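Local coordinates for beta-lactamase (Sphaerobacter thermophilus, PDB 4EWF), which probably hydrolyses beta-lactams to substituted beta-amino acids, as expected of a class A beta-lactamase, at residues Ile9-Ala15 against Gly37-Arg41; Leu58-Val62 against Leu121-Val125; Leu127-Asn131 against Ser142-Arg146; Arg199-Tyr204 against Glu253-Asp258; Thr232-Leu237 against Ala263-Leu269. One frame throughout, in Å; residues are numbered along the deposited sequence. Where two conformers were deposited one is given.

Contact 1: Ile9-Ala15 against Gly37-Arg41; sequences IDWSGVA and GETFR
Helix-on-sheet packing in the alpha/beta domain of a class A beta-lactamase is illustrated here at an edge strand. The N-terminal helix begins at Ser12, and Asp10, ahead of the first turn, makes a capping bond, its OD1 accepting from Ser12 N at 2.9 Å. Strand 39-42, extended from Thr39 on, is an outermost strand of the five-stranded sheet. Trp11 faces Phe40 with CA atoms 7.4 Å apart, and Ile9 faces Glu38 at 8.5 Å. Side-chain conformations do most of the work. Trp11 takes chi1 m with chi2 near 105°, Phe40 chi1 t with chi2 near 92°, and Val14 chi1 t. Phe40 CB thus sits 3.5 Å from the centroid of the Trp11 six-membered ring, a CH-pi contact almost on the ring normal; the two aromatic rings meet obliquely, planes at 39°. Val14 CG1 lies over a face of the Phe40 ring, 3.7 Å from its centroid, and Val14 also touches Ala262 and Ala263 of the C-terminal helix. Glu38, with chi1 and chi2 both t, lies at the indole edge. Its carboxylate also reaches Ile9 N and Ile9 O through one water each. The direct bond runs from Trp11 NE1 to Glu38 OE1, 2.9 Å.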
# COMPACT_ATOMS: atom_id res chain seq x y z
N ILE A 9 12.19 20.82 10.78
CA ILE A 9 10.94 20.11 11.06
C ILE A 9 10.78 19.69 12.52
O ILE A 9 11.66 19.07 13.09
CB ILE A 9 10.78 18.86 10.15
CG1 ILE A 9 10.77 19.27 8.68
CG2 ILE A 9 9.50 18.11 10.50
CD1 ILE A 9 10.87 18.09 7.73
N ASP A 10 9.63 20.02 13.10
CA ASP A 10 9.26 19.57 14.44
C ASP A 10 8.40 18.31 14.30
O ASP A 10 7.25 18.40 13.87
CB ASP A 10 8.47 20.70 15.14
CG ASP A 10 8.09 20.37 16.59
OD1 ASP A 10 8.18 19.20 17.00
OD2 ASP A 10 7.67 21.29 17.33
N TRP A 11 8.94 17.14 14.67
CA TRP A 11 8.21 15.88 14.58
C TRP A 11 7.43 15.51 15.84
O TRP A 11 6.82 14.45 15.90
CB TRP A 11 9.14 14.71 14.25
CG TRP A 11 9.79 14.77 12.90
CD1 TRP A 11 11.10 15.10 12.63
CD2 TRP A 11 9.17 14.51 11.64
NE1 TRP A 11 11.32 15.04 11.27
CE2 TRP A 11 10.15 14.68 10.64
CE3 TRP A 11 7.87 14.14 11.25
CZ2 TRP A 11 9.89 14.49 9.28
CZ3 TRP A 11 7.61 13.95 9.90
CH2 TRP A 11 8.61 14.13 8.93
N SER A 12 7.46 16.37 16.86
CA SER A 12 6.82 16.04 18.13
C SER A 12 5.33 15.69 18.01
O SER A 12 4.83 14.85 18.75
CB SER A 12 7.01 17.17 19.16
OG SER A 12 6.30 18.33 18.79
N GLY A 13 4.63 16.32 17.07
CA GLY A 13 3.22 16.02 16.86
C GLY A 13 3.02 14.63 16.27
O GLY A 13 2.11 13.90 16.65
N VAL A 14 3.88 14.27 15.32
CA VAL A 14 3.85 12.93 14.77
C VAL A 14 4.17 11.88 15.86
O VAL A 14 3.48 10.87 15.99
CB VAL A 14 4.85 12.80 13.60
CG1 VAL A 14 4.85 11.36 13.05
CG2 VAL A 14 4.52 13.81 12.51
N ALA A 15 5.20 12.15 16.66
CA ALA A 15 5.53 11.26 17.77
C ALA A 15 4.36 11.13 18.77
O ALA A 15 4.07 10.03 19.23
CB ALA A 15 6.80 11.71 18.47
N GLY A 37 13.34 15.09 1.84
CA GLY A 37 14.05 13.83 2.00
C GLY A 37 14.25 13.47 3.47
O GLY A 37 14.60 12.33 3.81
N GLU A 38 14.02 14.45 4.35
CA GLU A 38 14.10 14.19 5.79
C GLU A 38 13.07 13.15 6.22
O GLU A 38 11.90 13.20 5.82
CB GLU A 38 13.96 15.46 6.63
CG GLU A 38 14.13 15.12 8.11
CD GLU A 38 14.08 16.32 9.03
OE1 GLU A 38 13.76 16.11 10.22
OE2 GLU A 38 14.38 17.45 8.58
N THR A 39 13.49 12.20 7.04
CA THR A 39 12.67 11.02 7.28
C THR A 39 12.36 10.77 8.75
O THR A 39 13.26 10.70 9.60
CB THR A 39 13.32 9.77 6.64
OG1 THR A 39 13.43 9.99 5.22
CG2 THR A 39 12.49 8.52 6.89
N PHE A 40 11.08 10.66 9.07
CA PHE A 40 10.67 10.24 10.40
C PHE A 40 10.53 8.71 10.40
O PHE A 40 9.90 8.13 9.50
CB PHE A 40 9.33 10.86 10.76
CG PHE A 40 8.73 10.33 12.04
CD1 PHE A 40 8.98 10.96 13.25
CD2 PHE A 40 7.91 9.21 12.02
CE1 PHE A 40 8.43 10.47 14.43
CE2 PHE A 40 7.35 8.71 13.18
CZ PHE A 40 7.61 9.34 14.39
N ARG A 41 11.10 8.06 11.42
CA ARG A 41 11.04 6.62 11.56
C ARG A 41 10.65 6.25 12.99
O ARG A 41 11.22 6.76 13.96
CB ARG A 41 12.39 5.96 11.24
CG ARG A 41 12.83 6.07 9.78
CD ARG A 41 14.05 5.18 9.47
NE ARG A 41 14.79 5.70 8.32
CZ ARG A 41 14.57 5.33 7.06
NH1 ARG A 41 13.65 4.41 6.78
NH2 ARG A 41 15.28 5.86 6.07
O HOH W 1 14.37 19.91 9.36
O HOH W 2 13.82 17.69 12.32

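Contact 2: Leu58-Val62 against Leu121-Val125; sequences LMIAV and LIDLV
This is a buried, wholly apolar helix-helix contact in the helical part of the beta-lactamase fold, and it shows how branched side chains can fill the gap between two helices. Segments 58-62 and 121-125 are both regular helix. Their axes approach to 10.2 Å and cross at +44°, running in broadly the same N-to-C sense. Leu58 is set against Ile122 with CA atoms 7.3 Å apart, and Val62 against Val125 at 6.6 Å. Leu58, with chi1 t and chi2 p, is the side chain most covered by the other helix: its CD2 lies 4.1 Å from Leu121 CB and 4.0 Å from Ile122 CG1, while its CD1 is 4.1 Å from Val125 CG1. Leu121 (m, t) sends CD2 to within 4.2 Å of Val62 CG2, the valine being at chi1 t. Val125 has an off-well chi1 of 93°, and both its methyls lie against Ala61, CG1 4.2 Å from Ala61 CB and CG2 3.9 Å from Ala61 O. Around the pair, Leu121 also meets Leu102, Leu105 and Thr109 of helix 102-111, whereas Leu58 and Val125 both rest on Val130 of helix 127-136, and Ile122 touches Leu127 of that same helix.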
# COMPACT_ATOMS: atom_id res chain seq x y z
N LEU A 58 3.44 -6.39 -6.29
CA LEU A 58 2.80 -7.27 -7.29
C LEU A 58 2.45 -6.46 -8.55
O LEU A 58 2.73 -6.88 -9.68
CB LEU A 58 1.54 -7.93 -6.70
CG LEU A 58 0.63 -8.67 -7.70
CD1 LEU A 58 1.34 -9.82 -8.40
CD2 LEU A 58 -0.64 -9.16 -7.00
N MSE A 59 1.82 -5.31 -8.35
CA MSE A 59 1.51 -4.42 -9.47
C MSE A 59 2.78 -4.06 -10.24
O MSE A 59 2.79 -4.04 -11.47
CB MSE A 59 0.84 -3.15 -8.97
CG MSE A 59 0.56 -2.12 -10.07
SE MSE A 59 -0.34 -0.54 -9.34
CE MSE A 59 0.93 0.04 -8.04
N ILE A 60 3.86 -3.77 -9.52
CA ILE A 60 5.10 -3.40 -10.18
C ILE A 60 5.57 -4.56 -11.06
O ILE A 60 6.03 -4.35 -12.19
CB ILE A 60 6.19 -2.97 -9.16
CG1 ILE A 60 5.73 -1.70 -8.44
CG2 ILE A 60 7.51 -2.74 -9.88
CD1 ILE A 60 6.59 -1.31 -7.19
N ALA A 61 5.46 -5.78 -10.56
CA ALA A 61 5.89 -6.95 -11.34
C ALA A 61 5.08 -7.03 -12.63
O ALA A 61 5.62 -7.34 -13.69
CB ALA A 61 5.75 -8.23 -10.54
N VAL A 62 3.78 -6.76 -12.52
CA VAL A 62 2.92 -6.76 -13.69
C VAL A 62 3.36 -5.73 -14.74
O VAL A 62 3.54 -6.07 -15.91
CB VAL A 62 1.44 -6.52 -13.30
CG1 VAL A 62 0.59 -6.33 -14.54
CG2 VAL A 62 0.94 -7.69 -12.45
N LEU A 121 -3.36 -12.42 -10.84
CA LEU A 121 -2.11 -11.74 -11.21
C LEU A 121 -0.88 -12.50 -10.70
O LEU A 121 0.15 -12.56 -11.37
CB LEU A 121 -2.10 -10.31 -10.66
CG LEU A 121 -3.17 -9.37 -11.23
CD1 LEU A 121 -3.10 -8.01 -10.53
CD2 LEU A 121 -2.98 -9.20 -12.72
N ILE A 122 -0.98 -13.06 -9.49
CA ILE A 122 0.10 -13.88 -8.95
C ILE A 122 0.32 -15.10 -9.83
O ILE A 122 1.47 -15.48 -10.11
CB ILE A 122 -0.20 -14.30 -7.50
CG1 ILE A 122 -0.20 -13.07 -6.59
CG2 ILE A 122 0.82 -15.33 -7.02
CD1 ILE A 122 -0.43 -13.41 -5.14
N ASP A 123 -0.75 -15.70 -10.32
CA ASP A 123 -0.61 -16.84 -11.24
C ASP A 123 0.04 -16.43 -12.57
O ASP A 123 0.76 -17.20 -13.19
CB ASP A 123 -1.97 -17.47 -11.55
CG ASP A 123 -2.48 -18.36 -10.42
OD1 ASP A 123 -1.67 -18.75 -9.54
OD2 ASP A 123 -3.69 -18.68 -10.43
N LEU A 124 -0.25 -15.22 -13.03
CA LEU A 124 0.24 -14.81 -14.34
C LEU A 124 1.73 -14.51 -14.30
O LEU A 124 2.48 -14.90 -15.17
CB LEU A 124 -0.50 -13.56 -14.80
CG LEU A 124 -1.93 -13.76 -15.28
CD1 LEU A 124 -2.53 -12.41 -15.57
CD2 LEU A 124 -1.96 -14.66 -16.51
N VAL A 125 2.15 -13.80 -13.26
CA VAL A 125 3.51 -13.30 -13.18
C VAL A 125 4.40 -14.22 -12.32
O VAL A 125 5.61 -14.33 -12.55
CB VAL A 125 3.50 -11.85 -12.68
CG1 VAL A 125 3.65 -11.78 -11.15
CG2 VAL A 125 4.55 -11.04 -13.38

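Contact 3: Leu127-Asn131 against Ser142-Arg146; sequences LDAVN and SNLSR
A single asparagine amide can bind an extended backbone much as a neighbouring strand would, and Asn131 provides the example. Its OD1 accepts from Leu144 N at 3.0 Å, and its ND2 donates to Leu144 O at 2.8 Å, so both main-chain polar groups of one residue are met by one side chain. The rotamer that allows this has chi1 m and chi2 near -57°; CA-to-CB points sideways, yet the amide end comes across. Asn131 OD1 also receives a water bond of 2.7 Å, and that water donates to Ser142 O at 2.8 Å. Helix 127-136 supplies the first segment, while residues 142-146 form an irregular loop whose backbone is extended from Ser142 to Leu144. Asn131 and Asn143 are the nearest pair, CA atoms 6.0 Å apart. Asn143, at chi1 p, gives ND2 to Ser145 OG at 2.8 Å, and its side chain also bonds to Glu159 O and to Trp161 N in strand 161-162. Beside the amide, Leu144 (t, p) points toward the helix, with CG 3.7 Å from Leu127 CD2 and CD2 3.8 Å from Val130 CG1. Ile122 and Val54 extend this apolar surface. The chemistry implies a division by character, in which a paired amide satisfies main-chain groups that have no strand partner in this segment pair, while Leu127 and Val130 cover the Leu144 side chain.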
# COMPACT_ATOMS: atom_id res chain seq x y z
N LEU A 127 5.29 -15.90 -8.20
CA LEU A 127 5.82 -15.33 -6.96
C LEU A 127 7.24 -14.81 -7.13
O LEU A 127 7.62 -13.78 -6.57
CB LEU A 127 5.80 -16.37 -5.84
CG LEU A 127 4.44 -16.87 -5.35
CD1 LEU A 127 4.62 -18.03 -4.38
CD2 LEU A 127 3.68 -15.74 -4.69
N ASP A 128 8.04 -15.54 -7.90
CA ASP A 128 9.45 -15.18 -8.05
C ASP A 128 9.61 -13.80 -8.65
O ASP A 128 10.49 -13.03 -8.23
CB ASP A 128 10.19 -16.22 -8.89
CG ASP A 128 10.51 -17.47 -8.09
OD1 ASP A 128 9.71 -18.43 -8.11
OD2 ASP A 128 11.58 -17.49 -7.44
N ALA A 129 8.76 -13.48 -9.63
CA ALA A 129 8.83 -12.18 -10.28
C ALA A 129 8.51 -11.05 -9.30
O ALA A 129 9.08 -9.97 -9.37
CB ALA A 129 7.89 -12.13 -11.49
N VAL A 130 7.60 -11.30 -8.36
CA VAL A 130 7.27 -10.27 -7.37
C VAL A 130 8.43 -10.10 -6.37
O VAL A 130 8.85 -8.99 -6.06
CB VAL A 130 5.96 -10.59 -6.63
CG1 VAL A 130 5.62 -9.49 -5.63
CG2 VAL A 130 4.81 -10.77 -7.64
N ASN A 131 8.98 -11.21 -5.91
CA ASN A 131 10.14 -11.16 -5.03
C ASN A 131 11.39 -10.58 -5.71
O ASN A 131 12.19 -9.89 -5.06
CB ASN A 131 10.39 -12.52 -4.38
CG ASN A 131 9.32 -12.86 -3.33
OD1 ASN A 131 9.11 -12.11 -2.39
ND2 ASN A 131 8.62 -13.96 -3.53
N SER A 142 11.05 -7.73 3.21
CA SER A 142 9.69 -7.92 2.75
C SER A 142 9.60 -9.08 1.75
O SER A 142 10.60 -9.45 1.14
CB SER A 142 9.17 -6.64 2.10
OG SER A 142 9.19 -5.57 3.03
N ASN A 143 8.40 -9.63 1.56
CA ASN A 143 8.26 -10.76 0.65
C ASN A 143 6.81 -10.99 0.27
O ASN A 143 5.89 -10.53 0.96
CB ASN A 143 8.81 -12.03 1.32
CG ASN A 143 7.94 -12.48 2.50
OD1 ASN A 143 7.87 -11.81 3.52
ND2 ASN A 143 7.24 -13.62 2.34
N LEU A 144 6.61 -11.71 -0.84
CA LEU A 144 5.32 -12.30 -1.16
C LEU A 144 5.53 -13.81 -1.27
O LEU A 144 6.24 -14.28 -2.15
CB LEU A 144 4.78 -11.74 -2.48
CG LEU A 144 3.50 -12.44 -2.96
CD1 LEU A 144 2.37 -12.13 -2.00
CD2 LEU A 144 3.13 -12.00 -4.37
N SER A 145 4.92 -14.57 -0.37
CA SER A 145 5.12 -16.01 -0.33
C SER A 145 3.78 -16.73 -0.21
O SER A 145 3.73 -17.95 -0.29
CB SER A 145 6.05 -16.39 0.83
OG SER A 145 7.34 -15.82 0.65
N ARG A 146 2.70 -15.97 -0.05
CA ARG A 146 1.38 -16.53 0.24
C ARG A 146 0.27 -15.80 -0.53
O ARG A 146 0.17 -14.56 -0.46
CB ARG A 146 1.14 -16.43 1.76
CG ARG A 146 -0.25 -16.82 2.28
CD ARG A 146 -0.30 -16.61 3.80
NE ARG A 146 -1.64 -16.44 4.35
CZ ARG A 146 -2.35 -17.41 4.91
NH1 ARG A 146 -1.85 -18.63 4.99
NH2 ARG A 146 -3.56 -17.16 5.38
O HOH W 3 11.25 -11.14 -1.05

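Contact 4: Arg199-Tyr204 against Glu253-Asp258; sequences RRIGRY and EQAIGD
In the alpha/beta domain of this class A beta-lactamase fold, a type I beta turn, Arg200 to Arg203, lies against helix 249-266 and illustrates how a glycine permits close backbone approach. Arg200 and Gly257 have CA atoms only 4.6 Å apart; Gly257 CA makes a CA-H...O contact of 3.4 Å with Arg200 O, which also accepts the turn bond from Arg203 N at 3.1 Å. A side chain on Gly257 would crowd Arg203 CD. Arg200 (m, t, t) forms a salt bridge to Glu253: Arg200 NE and NH2 both donate to Glu253 OE2, at 2.8 and 3.0 Å. Arg200 NH2 also bonds Ser219 OG, and NH1 bonds Asn225 O and, weakly, Gly218 O, while Asn197 ND2 bonds Glu253 OE2. Arg199 NH1 bonds Asn197 OD1; Glu253 OE1, 4.6 Å from Arg199 NE, lies well out of the guanidinium plane, so those two meet through charge alone. A sulfate ion, probably from the crystallisation liquor, lies about 4 Å from the Arg200 side chain. Ile256 CG2 packs 3.8 Å from Arg200 CB. On the exposed side Arg203 NH2 donates to Gln254 OE1 at 3.1 Å, and a water accepting from Arg203 NH1 donates to that same Gln254 OE1, each at 3.2 Å.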
# COMPACT_ATOMS: atom_id res chain seq x y z
N ARG A 199 -10.14 6.69 4.54
CA ARG A 199 -10.22 6.88 5.98
C ARG A 199 -8.85 6.81 6.67
O ARG A 199 -8.75 7.05 7.88
CB ARG A 199 -11.14 5.82 6.60
CG ARG A 199 -12.59 5.91 6.14
CD ARG A 199 -13.39 4.73 6.65
NE ARG A 199 -14.75 4.69 6.10
CZ ARG A 199 -15.05 4.24 4.88
NH1 ARG A 199 -14.07 3.83 4.08
NH2 ARG A 199 -16.31 4.22 4.46
N ARG A 200 -7.81 6.48 5.91
CA ARG A 200 -6.49 6.34 6.53
C ARG A 200 -5.56 7.47 6.07
O ARG A 200 -5.72 8.62 6.48
CB ARG A 200 -5.92 4.93 6.30
CG ARG A 200 -6.94 3.84 6.71
CD ARG A 200 -6.47 2.41 6.50
NE ARG A 200 -7.59 1.49 6.64
CZ ARG A 200 -7.51 0.16 6.53
NH1 ARG A 200 -6.34 -0.43 6.30
NH2 ARG A 200 -8.61 -0.58 6.66
N ILE A 201 -4.60 7.17 5.19
CA ILE A 201 -3.75 8.23 4.66
C ILE A 201 -4.62 9.33 4.06
O ILE A 201 -4.34 10.53 4.20
CB ILE A 201 -2.76 7.69 3.60
CG1 ILE A 201 -1.64 6.90 4.28
CG2 ILE A 201 -2.20 8.83 2.75
CD1 ILE A 201 -0.79 6.08 3.34
N GLY A 202 -5.70 8.93 3.41
CA GLY A 202 -6.50 9.91 2.69
C GLY A 202 -7.35 10.84 3.55
O GLY A 202 -7.91 11.82 3.05
N ARG A 203 -7.45 10.56 4.84
CA ARG A 203 -8.47 11.23 5.63
C ARG A 203 -8.33 12.75 5.71
O ARG A 203 -9.31 13.50 5.53
CB ARG A 203 -8.55 10.64 7.03
CG ARG A 203 -9.69 11.27 7.80
CD ARG A 203 -9.94 10.54 9.09
NE ARG A 203 -10.69 11.38 10.01
CZ ARG A 203 -11.08 10.98 11.22
NH1 ARG A 203 -11.75 11.81 12.01
NH2 ARG A 203 -10.78 9.74 11.63
N TYR A 204 -7.12 13.22 5.95
CA TYR A 204 -6.94 14.65 6.11
C TYR A 204 -6.21 15.28 4.92
O TYR A 204 -5.53 16.31 5.06
CB TYR A 204 -6.23 14.93 7.44
CG TYR A 204 -7.04 14.52 8.65
CD1 TYR A 204 -8.13 15.28 9.07
CD2 TYR A 204 -6.73 13.37 9.37
CE1 TYR A 204 -8.88 14.90 10.16
CE2 TYR A 204 -7.48 13.00 10.46
CZ TYR A 204 -8.55 13.76 10.85
OH TYR A 204 -9.28 13.39 11.95
N GLU A 253 -7.71 2.81 11.79
CA GLU A 253 -7.90 3.83 10.77
C GLU A 253 -7.67 5.23 11.34
O GLU A 253 -6.99 6.04 10.73
CB GLU A 253 -9.26 3.69 10.09
CG GLU A 253 -9.40 2.31 9.40
CD GLU A 253 -10.56 2.22 8.42
OE1 GLU A 253 -11.71 2.58 8.80
OE2 GLU A 253 -10.31 1.77 7.27
N GLN A 254 -8.21 5.50 12.52
CA GLN A 254 -8.03 6.81 13.15
C GLN A 254 -6.55 7.13 13.41
O GLN A 254 -6.09 8.26 13.21
CB GLN A 254 -8.84 6.89 14.45
CG GLN A 254 -8.68 8.20 15.20
CD GLN A 254 -10.01 8.86 15.47
OE1 GLN A 254 -10.48 9.68 14.67
NE2 GLN A 254 -10.65 8.49 16.58
N ALA A 255 -5.79 6.13 13.86
CA ALA A 255 -4.38 6.31 14.13
C ALA A 255 -3.61 6.71 12.88
O ALA A 255 -2.81 7.63 12.91
CB ALA A 255 -3.78 5.04 14.74
N ILE A 256 -3.83 5.99 11.78
CA ILE A 256 -3.14 6.32 10.55
C ILE A 256 -3.52 7.73 10.07
O ILE A 256 -2.66 8.50 9.68
CB ILE A 256 -3.40 5.28 9.44
CG1 ILE A 256 -2.89 3.90 9.91
CG2 ILE A 256 -2.68 5.70 8.15
CD1 ILE A 256 -3.25 2.72 9.01
N GLY A 257 -4.81 8.06 10.11
CA GLY A 257 -5.25 9.40 9.73
C GLY A 257 -4.58 10.49 10.57
O GLY A 257 -4.12 11.51 10.03
N ASP A 258 -4.51 10.28 11.88
CA ASP A 258 -3.91 11.27 12.80
C ASP A 258 -2.40 11.42 12.60
O ASP A 258 -1.84 12.52 12.66
CB ASP A 258 -4.18 10.88 14.27
CG ASP A 258 -5.64 11.12 14.68
OD1 ASP A 258 -6.35 11.87 13.99
OD2 ASP A 258 -6.06 10.55 15.71
O HOH W 4 -12.09 12.39 15.17

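Contact 5: Thr232-Leu237 against Ala263-Leu269; sequences TPAGTL and ALQATGL
The striking feature is a leucine just beyond a helix end, Leu269, whose side chain sits off the usual wells (chi1 -101°, chi2 22°) and bends against a beta hairpin. The helix closes in a Schellman motif: Gly268, at phi 77°, leaves the helical conformation, and Leu269 N bonds back to Leu264 O at 3.0 Å. Across from it, Thr232 to Gly235 form a type I turn joining strands 223-232 and 235-244, with an ST turn inside it, Thr232 OG1 accepting from Ala234 N at 3.0 Å. Gly235 has phi 142°, a value suited to glycine. The hairpin turn and the helix end meet with Ala234 facing Leu269 (CA 6.5 Å) and Leu237 facing Leu264 (CA 7.4 Å). Leu269 CD1 lies 4.1 Å from Ala234 CB, and its CD2 is 3.6 Å from Leu237 CB. Leu237 (t, p) points toward the helix: CD2 lies 4.0 Å from Ala263 CB and 3.9 Å from Leu264 CD2, while CD1 meets Thr267 CG2 at 4.0 Å. This is the packing of a C-terminal helix across a central strand; Leu237 and Ala263 also touch Ile32 of strand 27-33, and Leu264 touches Ile230 of strand 223-232, so the helix end spans three adjacent strands.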
# COMPACT_ATOMS: atom_id res chain seq x y z
N THR A 232 1.21 17.83 -3.09
CA THR A 232 0.66 19.17 -3.27
C THR A 232 1.65 19.98 -4.12
O THR A 232 2.76 19.51 -4.39
CB THR A 232 0.44 19.91 -1.93
OG1 THR A 232 1.67 20.51 -1.50
CG2 THR A 232 -0.05 18.95 -0.86
N PRO A 233 1.25 21.19 -4.56
CA PRO A 233 2.19 22.00 -5.34
C PRO A 233 3.51 22.28 -4.59
O PRO A 233 4.53 22.55 -5.21
CB PRO A 233 1.42 23.31 -5.58
CG PRO A 233 0.29 23.29 -4.59
CD PRO A 233 -0.05 21.86 -4.37
N ALA A 234 3.47 22.18 -3.27
CA ALA A 234 4.64 22.42 -2.43
C ALA A 234 5.57 21.20 -2.30
O ALA A 234 6.69 21.33 -1.80
CB ALA A 234 4.19 22.88 -1.05
N GLY A 235 5.11 20.02 -2.73
CA GLY A 235 5.92 18.82 -2.67
C GLY A 235 5.15 17.56 -2.30
O GLY A 235 3.93 17.60 -2.13
N THR A 236 5.86 16.44 -2.16
CA THR A 236 5.21 15.15 -1.91
C THR A 236 5.65 14.51 -0.60
O THR A 236 6.84 14.44 -0.30
CB THR A 236 5.48 14.16 -3.07
OG1 THR A 236 4.89 14.66 -4.27
CG2 THR A 236 4.87 12.79 -2.75
N LEU A 237 4.67 14.03 0.16
CA LEU A 237 4.92 13.31 1.39
C LEU A 237 4.80 11.79 1.15
O LEU A 237 3.79 11.33 0.62
CB LEU A 237 3.88 13.73 2.44
CG LEU A 237 4.09 13.14 3.83
CD1 LEU A 237 5.25 13.87 4.49
CD2 LEU A 237 2.84 13.27 4.66
N ALA A 263 1.87 14.68 10.19
CA ALA A 263 3.02 14.72 9.29
C ALA A 263 2.86 15.82 8.23
O ALA A 263 3.83 16.52 7.89
CB ALA A 263 3.25 13.35 8.63
N LEU A 264 1.64 15.99 7.74
CA LEU A 264 1.35 17.04 6.76
C LEU A 264 1.60 18.43 7.38
O LEU A 264 2.18 19.31 6.74
CB LEU A 264 -0.09 16.93 6.23
CG LEU A 264 -0.40 15.79 5.24
CD1 LEU A 264 -1.91 15.58 5.12
CD2 LEU A 264 0.21 16.03 3.86
N GLN A 265 1.15 18.61 8.61
CA GLN A 265 1.42 19.85 9.34
C GLN A 265 2.91 20.05 9.60
O GLN A 265 3.45 21.14 9.40
CB GLN A 265 0.64 19.88 10.66
CG GLN A 265 -0.89 19.93 10.49
CD GLN A 265 -1.64 19.65 11.78
OE1 GLN A 265 -1.03 19.30 12.80
NE2 GLN A 265 -2.96 19.79 11.75
N ALA A 266 3.59 18.99 10.04
CA ALA A 266 5.01 19.12 10.40
C ALA A 266 5.89 19.56 9.22
O ALA A 266 6.83 20.33 9.39
CB ALA A 266 5.54 17.80 11.01
N THR A 267 5.56 19.08 8.02
CA THR A 267 6.36 19.34 6.83
C THR A 267 5.90 20.58 6.08
O THR A 267 6.49 20.95 5.06
CB THR A 267 6.32 18.13 5.87
OG1 THR A 267 4.97 17.87 5.48
CG2 THR A 267 6.87 16.91 6.55
N GLY A 268 4.85 21.23 6.57
CA GLY A 268 4.35 22.45 5.97
C GLY A 268 3.55 22.25 4.70
O GLY A 268 3.33 23.19 3.92
N LEU A 269 3.09 21.01 4.48
CA LEU A 269 2.26 20.70 3.33
C LEU A 269 0.81 21.18 3.50
O LEU A 269 0.13 21.47 2.52
CB LEU A 269 2.30 19.19 3.03
CG LEU A 269 3.22 18.74 1.88
CD1 LEU A 269 4.31 19.74 1.59
CD2 LEU A 269 3.83 17.36 2.13

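How the contacts relate
Followed from the N terminus, the chain first makes contact 1, which closes over 21 residues that include strand 27-33 and sets the opening helix on an edge strand. Contact 2 then spans 58 intervening residues to join two helices on the opposite side of the chain's centre, and contact 3 follows at once with a local closure; the two touch through Leu58 and Val130, giving a continuous apolar region. Contacts 4 and 5 cross, their segments alternating along the chain, and both use helix 249-266. Contact 5 also touches contact 1, with Val14 against Ala263. The principle is a two-part fold: contacts 1 and 5 pack helices on the sheet, contact 4 ties a turn to helix 249-266, and 2 and 3 organise the helical part.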